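Local coordinates for chitin elicitor-binding protein (Oryza sativa subsp. japonica, PDB 5JCD) that perceives chitin oligosaccharide elicitors at the rice cell surface through its lysin-motif ectodomain and relays the signal for defence responses, at residues A1-S15 and I66-D80. Sequence-based numbering, arbitrary orientation.
Sequences ANFTCAVASGTTCKS and IPFRCRCNGDVGQSD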
# COMPACT_ATOMS: atom_id res chain seq x y z
N ALA A 1 -8.09 -11.22 -4.88
CA ALA A 1 -7.03 -10.40 -5.49
C ALA A 1 -6.93 -8.98 -4.89
O ALA A 1 -7.93 -8.27 -4.82
CB ALA A 1 -7.24 -10.32 -7.01
N ASN A 2 -5.74 -8.61 -4.42
CA ASN A 2 -5.44 -7.24 -4.04
C ASN A 2 -6.49 -6.61 -3.07
O ASN A 2 -6.95 -7.30 -2.15
CB ASN A 2 -5.34 -6.50 -5.39
CG ASN A 2 -4.58 -5.18 -5.34
OD1 ASN A 2 -5.22 -4.14 -5.11
ND2 ASN A 2 -3.26 -5.19 -5.66
N PHE A 3 -6.90 -5.36 -3.27
CA PHE A 3 -8.11 -4.84 -2.61
C PHE A 3 -9.20 -4.73 -3.64
O PHE A 3 -8.97 -4.35 -4.78
CB PHE A 3 -7.93 -3.45 -1.97
CG PHE A 3 -7.04 -3.44 -0.76
CD1 PHE A 3 -6.60 -4.64 -0.19
CD2 PHE A 3 -6.65 -2.24 -0.20
CE1 PHE A 3 -5.77 -4.63 0.90
CE2 PHE A 3 -5.81 -2.21 0.91
CZ PHE A 3 -5.36 -3.41 1.46
N THR A 4 -10.39 -5.09 -3.22
CA THR A 4 -11.55 -5.04 -4.08
C THR A 4 -12.08 -3.59 -4.30
O THR A 4 -11.99 -2.74 -3.42
CB THR A 4 -12.61 -6.00 -3.46
OG1 THR A 4 -12.51 -7.28 -4.11
CG2 THR A 4 -14.02 -5.46 -3.51
N CYS A 5 -12.64 -3.33 -5.47
CA CYS A 5 -13.27 -2.05 -5.77
C CYS A 5 -14.40 -2.27 -6.76
O CYS A 5 -14.18 -2.88 -7.81
CB CYS A 5 -12.26 -1.06 -6.36
SG CYS A 5 -12.92 0.59 -6.64
N ALA A 6 -15.58 -1.75 -6.45
CA ALA A 6 -16.79 -2.07 -7.20
C ALA A 6 -17.41 -0.90 -7.98
O ALA A 6 -18.47 -1.06 -8.58
CB ALA A 6 -17.83 -2.66 -6.26
N VAL A 7 -16.75 0.25 -7.97
CA VAL A 7 -17.25 1.43 -8.67
C VAL A 7 -16.87 1.40 -10.13
O VAL A 7 -16.18 0.49 -10.58
CB VAL A 7 -16.70 2.70 -8.03
CG1 VAL A 7 -17.08 2.74 -6.52
CG2 VAL A 7 -15.21 2.76 -8.21
N ALA A 8 -17.31 2.41 -10.88
CA ALA A 8 -17.08 2.42 -12.32
C ALA A 8 -15.60 2.37 -12.66
O ALA A 8 -14.78 3.11 -12.09
CB ALA A 8 -17.70 3.64 -12.97
N SER A 9 -15.27 1.49 -13.59
CA SER A 9 -13.91 1.34 -14.08
C SER A 9 -13.38 2.68 -14.55
O SER A 9 -14.09 3.43 -15.22
CB SER A 9 -13.88 0.33 -15.20
OG SER A 9 -12.57 0.25 -15.73
N GLY A 10 -12.14 2.97 -14.20
CA GLY A 10 -11.53 4.25 -14.54
C GLY A 10 -11.65 5.25 -13.41
O GLY A 10 -11.06 6.32 -13.47
N THR A 11 -12.40 4.90 -12.37
CA THR A 11 -12.53 5.79 -11.21
C THR A 11 -11.17 6.01 -10.58
O THR A 11 -10.39 5.08 -10.37
CB THR A 11 -13.48 5.21 -10.13
OG1 THR A 11 -14.80 5.11 -10.66
CG2 THR A 11 -13.49 6.08 -8.86
N THR A 12 -10.89 7.26 -10.26
CA THR A 12 -9.67 7.62 -9.62
C THR A 12 -9.97 8.28 -8.27
O THR A 12 -10.87 9.12 -8.20
CB THR A 12 -8.85 8.54 -10.59
OG1 THR A 12 -7.78 7.77 -11.17
CG2 THR A 12 -8.33 9.79 -9.91
N CYS A 13 -9.21 7.91 -7.24
CA CYS A 13 -9.28 8.52 -5.90
C CYS A 13 -7.91 8.49 -5.22
O CYS A 13 -6.94 7.98 -5.77
CB CYS A 13 -10.33 7.81 -5.01
SG CYS A 13 -10.01 6.02 -4.61
N LYS A 14 -7.83 9.08 -4.03
CA LYS A 14 -6.62 9.06 -3.22
C LYS A 14 -6.60 7.89 -2.19
O LYS A 14 -7.54 7.72 -1.43
CB LYS A 14 -6.44 10.42 -2.52
CG LYS A 14 -5.01 10.68 -2.07
CD LYS A 14 -4.78 12.13 -1.62
CE LYS A 14 -4.97 12.34 -0.12
NZ LYS A 14 -6.35 12.77 0.28
N SER A 15 -5.52 7.10 -2.18
CA SER A 15 -5.35 6.01 -1.21
C SER A 15 -3.97 6.10 -0.58
O SER A 15 -3.21 7.03 -0.88
CB SER A 15 -5.45 4.65 -1.89
OG SER A 15 -6.74 4.38 -2.39
N ILE A 66 2.23 6.55 2.87
CA ILE A 66 2.52 6.97 1.51
C ILE A 66 1.24 7.01 0.68
O ILE A 66 0.64 5.98 0.45
CB ILE A 66 3.60 6.07 0.86
CG1 ILE A 66 4.87 6.11 1.73
CG2 ILE A 66 3.87 6.50 -0.59
CD1 ILE A 66 6.02 5.35 1.19
N PRO A 67 0.80 8.22 0.30
CA PRO A 67 -0.39 8.47 -0.53
C PRO A 67 -0.13 8.25 -2.00
O PRO A 67 1.00 8.40 -2.45
CB PRO A 67 -0.71 9.96 -0.27
CG PRO A 67 0.46 10.54 0.40
CD PRO A 67 1.50 9.46 0.66
N PHE A 68 -1.16 7.84 -2.73
CA PHE A 68 -1.00 7.68 -4.16
C PHE A 68 -2.35 7.70 -4.86
O PHE A 68 -3.38 7.62 -4.22
CB PHE A 68 -0.25 6.38 -4.49
CG PHE A 68 -0.90 5.13 -3.94
CD1 PHE A 68 -1.86 4.45 -4.68
CD2 PHE A 68 -0.55 4.65 -2.69
CE1 PHE A 68 -2.45 3.32 -4.17
CE2 PHE A 68 -1.14 3.52 -2.18
CZ PHE A 68 -2.09 2.85 -2.91
N ARG A 69 -2.31 7.79 -6.18
CA ARG A 69 -3.52 7.73 -6.96
C ARG A 69 -3.94 6.30 -7.20
O ARG A 69 -3.19 5.50 -7.71
CB ARG A 69 -3.35 8.47 -8.29
CG ARG A 69 -4.63 9.14 -8.77
CD ARG A 69 -4.82 8.95 -10.27
NE ARG A 69 -3.64 9.39 -11.00
CZ ARG A 69 -3.46 9.23 -12.31
NH1 ARG A 69 -4.40 8.63 -13.02
NH2 ARG A 69 -2.36 9.66 -12.89
N CYS A 70 -5.15 5.98 -6.77
CA CYS A 70 -5.71 4.67 -7.02
C CYS A 70 -6.59 4.68 -8.27
O CYS A 70 -7.35 5.61 -8.52
CB CYS A 70 -6.56 4.25 -5.82
SG CYS A 70 -7.31 2.63 -5.99
N ARG A 71 -6.46 3.63 -9.07
CA ARG A 71 -7.37 3.40 -10.18
C ARG A 71 -8.10 2.09 -10.02
O ARG A 71 -7.49 1.06 -9.69
CB ARG A 71 -6.65 3.43 -11.52
CG ARG A 71 -7.52 2.98 -12.67
CD ARG A 71 -6.90 3.21 -14.04
NE ARG A 71 -7.77 2.69 -15.11
CZ ARG A 71 -8.32 3.42 -16.08
NH1 ARG A 71 -8.12 4.73 -16.16
NH2 ARG A 71 -9.08 2.82 -16.98
N CYS A 72 -9.42 2.12 -10.24
CA CYS A 72 -10.24 0.92 -10.16
C CYS A 72 -10.41 0.35 -11.56
O CYS A 72 -10.61 1.10 -12.51
CB CYS A 72 -11.59 1.24 -9.53
SG CYS A 72 -11.50 1.60 -7.75
N ASN A 73 -10.27 -0.96 -11.71
CA ASN A 73 -10.52 -1.56 -13.02
C ASN A 73 -11.82 -2.34 -13.18
O ASN A 73 -11.98 -3.05 -14.16
CB ASN A 73 -9.35 -2.44 -13.48
CG ASN A 73 -9.16 -3.67 -12.63
OD1 ASN A 73 -9.99 -4.03 -11.80
ND2 ASN A 73 -8.07 -4.38 -12.90
N GLY A 74 -12.72 -2.24 -12.21
CA GLY A 74 -13.98 -2.97 -12.28
C GLY A 74 -14.02 -4.12 -11.29
O GLY A 74 -15.10 -4.55 -10.87
N ASP A 75 -12.84 -4.60 -10.92
CA ASP A 75 -12.69 -5.73 -10.00
C ASP A 75 -11.86 -5.30 -8.81
O ASP A 75 -12.13 -5.67 -7.67
CB ASP A 75 -11.98 -6.91 -10.67
CG ASP A 75 -12.84 -7.62 -11.69
OD1 ASP A 75 -14.04 -7.82 -11.41
OD2 ASP A 75 -12.33 -7.98 -12.76
N VAL A 76 -10.85 -4.49 -9.09
CA VAL A 76 -9.82 -4.24 -8.14
C VAL A 76 -9.37 -2.79 -8.23
O VAL A 76 -9.63 -2.09 -9.23
CB VAL A 76 -8.66 -5.27 -8.40
CG1 VAL A 76 -7.84 -4.90 -9.63
CG2 VAL A 76 -7.79 -5.37 -7.25
N GLY A 77 -8.77 -2.31 -7.15
CA GLY A 77 -8.14 -1.00 -7.14
C GLY A 77 -6.63 -1.18 -7.10
O GLY A 77 -6.13 -1.93 -6.28
N GLN A 78 -5.90 -0.48 -7.95
CA GLN A 78 -4.44 -0.57 -7.97
C GLN A 78 -3.84 0.81 -8.05
O GLN A 78 -4.45 1.71 -8.62
CB GLN A 78 -3.98 -1.40 -9.18
CG GLN A 78 -4.55 -2.81 -9.17
CD GLN A 78 -4.47 -3.48 -10.50
OE1 GLN A 78 -4.70 -2.86 -11.54
NE2 GLN A 78 -4.10 -4.76 -10.48
N SER A 79 -2.66 0.99 -7.47
CA SER A 79 -1.95 2.26 -7.61
C SER A 79 -1.74 2.48 -9.11
O SER A 79 -1.38 1.57 -9.85
CB SER A 79 -0.62 2.20 -6.84
OG SER A 79 0.21 1.16 -7.32
N ASP A 80 -2.02 3.69 -9.57
CA ASP A 80 -2.25 3.94 -10.99
C ASP A 80 -0.97 4.03 -11.84
O ASP A 80 -0.42 5.11 -12.05
CB ASP A 80 -3.08 5.20 -11.12
CG ASP A 80 -3.60 5.42 -12.52
OD1 ASP A 80 -3.46 4.53 -13.38
OD2 ASP A 80 -4.21 6.48 -12.74
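The antiparallel pairing of strand 12-15 with strand 66-72, stapled by a disulfide to the N-terminal loop, joins the start of the ectodomain to the hairpin formed by strands 66-72 and 76-79. Ser15 and Phe68 form a hydrogen-bonded pair, Ser15 N to Phe68 O 3.0 Å and Phe68 N to Ser15 O 2.9 Å. With CG held between its own backbone N and carbonyl carbon (chi1 57°), the Phe68 ring turns back toward Ser15, whose CB lies over one face, 4.3 Å from the ring centroid, in a CH-pi contact. Ser15 OG also touches Cys70 CB at 3.4 Å. Cys13 and Cys70 form the next hydrogen-bonded pair, Cys70 N giving to Cys13 O at 2.9 Å. Thr12 lies on the other side of the sheet, its OG1 and CG2 against the bent aliphatic chain of Arg69, OG1 being 3.3 Å from CD. Farther on, a type II turn from Ala8 to Thr11 brings Gly10 N to Cys72 O at 2.9 Å and lets Gly10 CA sit over the centre of the Arg71 guanidinium. Cys5 SG is bonded to Cys72 SG at 2.1 Å, and Val7 CG2 packs against the Cys72 sulfur. At the hairpin turn, Asn73 OD1 accepts from Asp75 N, closing an Asx turn, and from Val76 N, which extends it to an Asx motif, the two donors coming from opposite faces of its amide plane. Further disulfides run from Cys13 to Cys136 and from Cys70 to Cys134, so three crosslinks converge here. Such a dense cluster, with its two CXC motifs, Cys70-Arg71-Cys72 and Cys134-Ser135-Cys136, is the disulfide-bonded core that holds together the three lysin motifs of plant LysM receptor ectodomains.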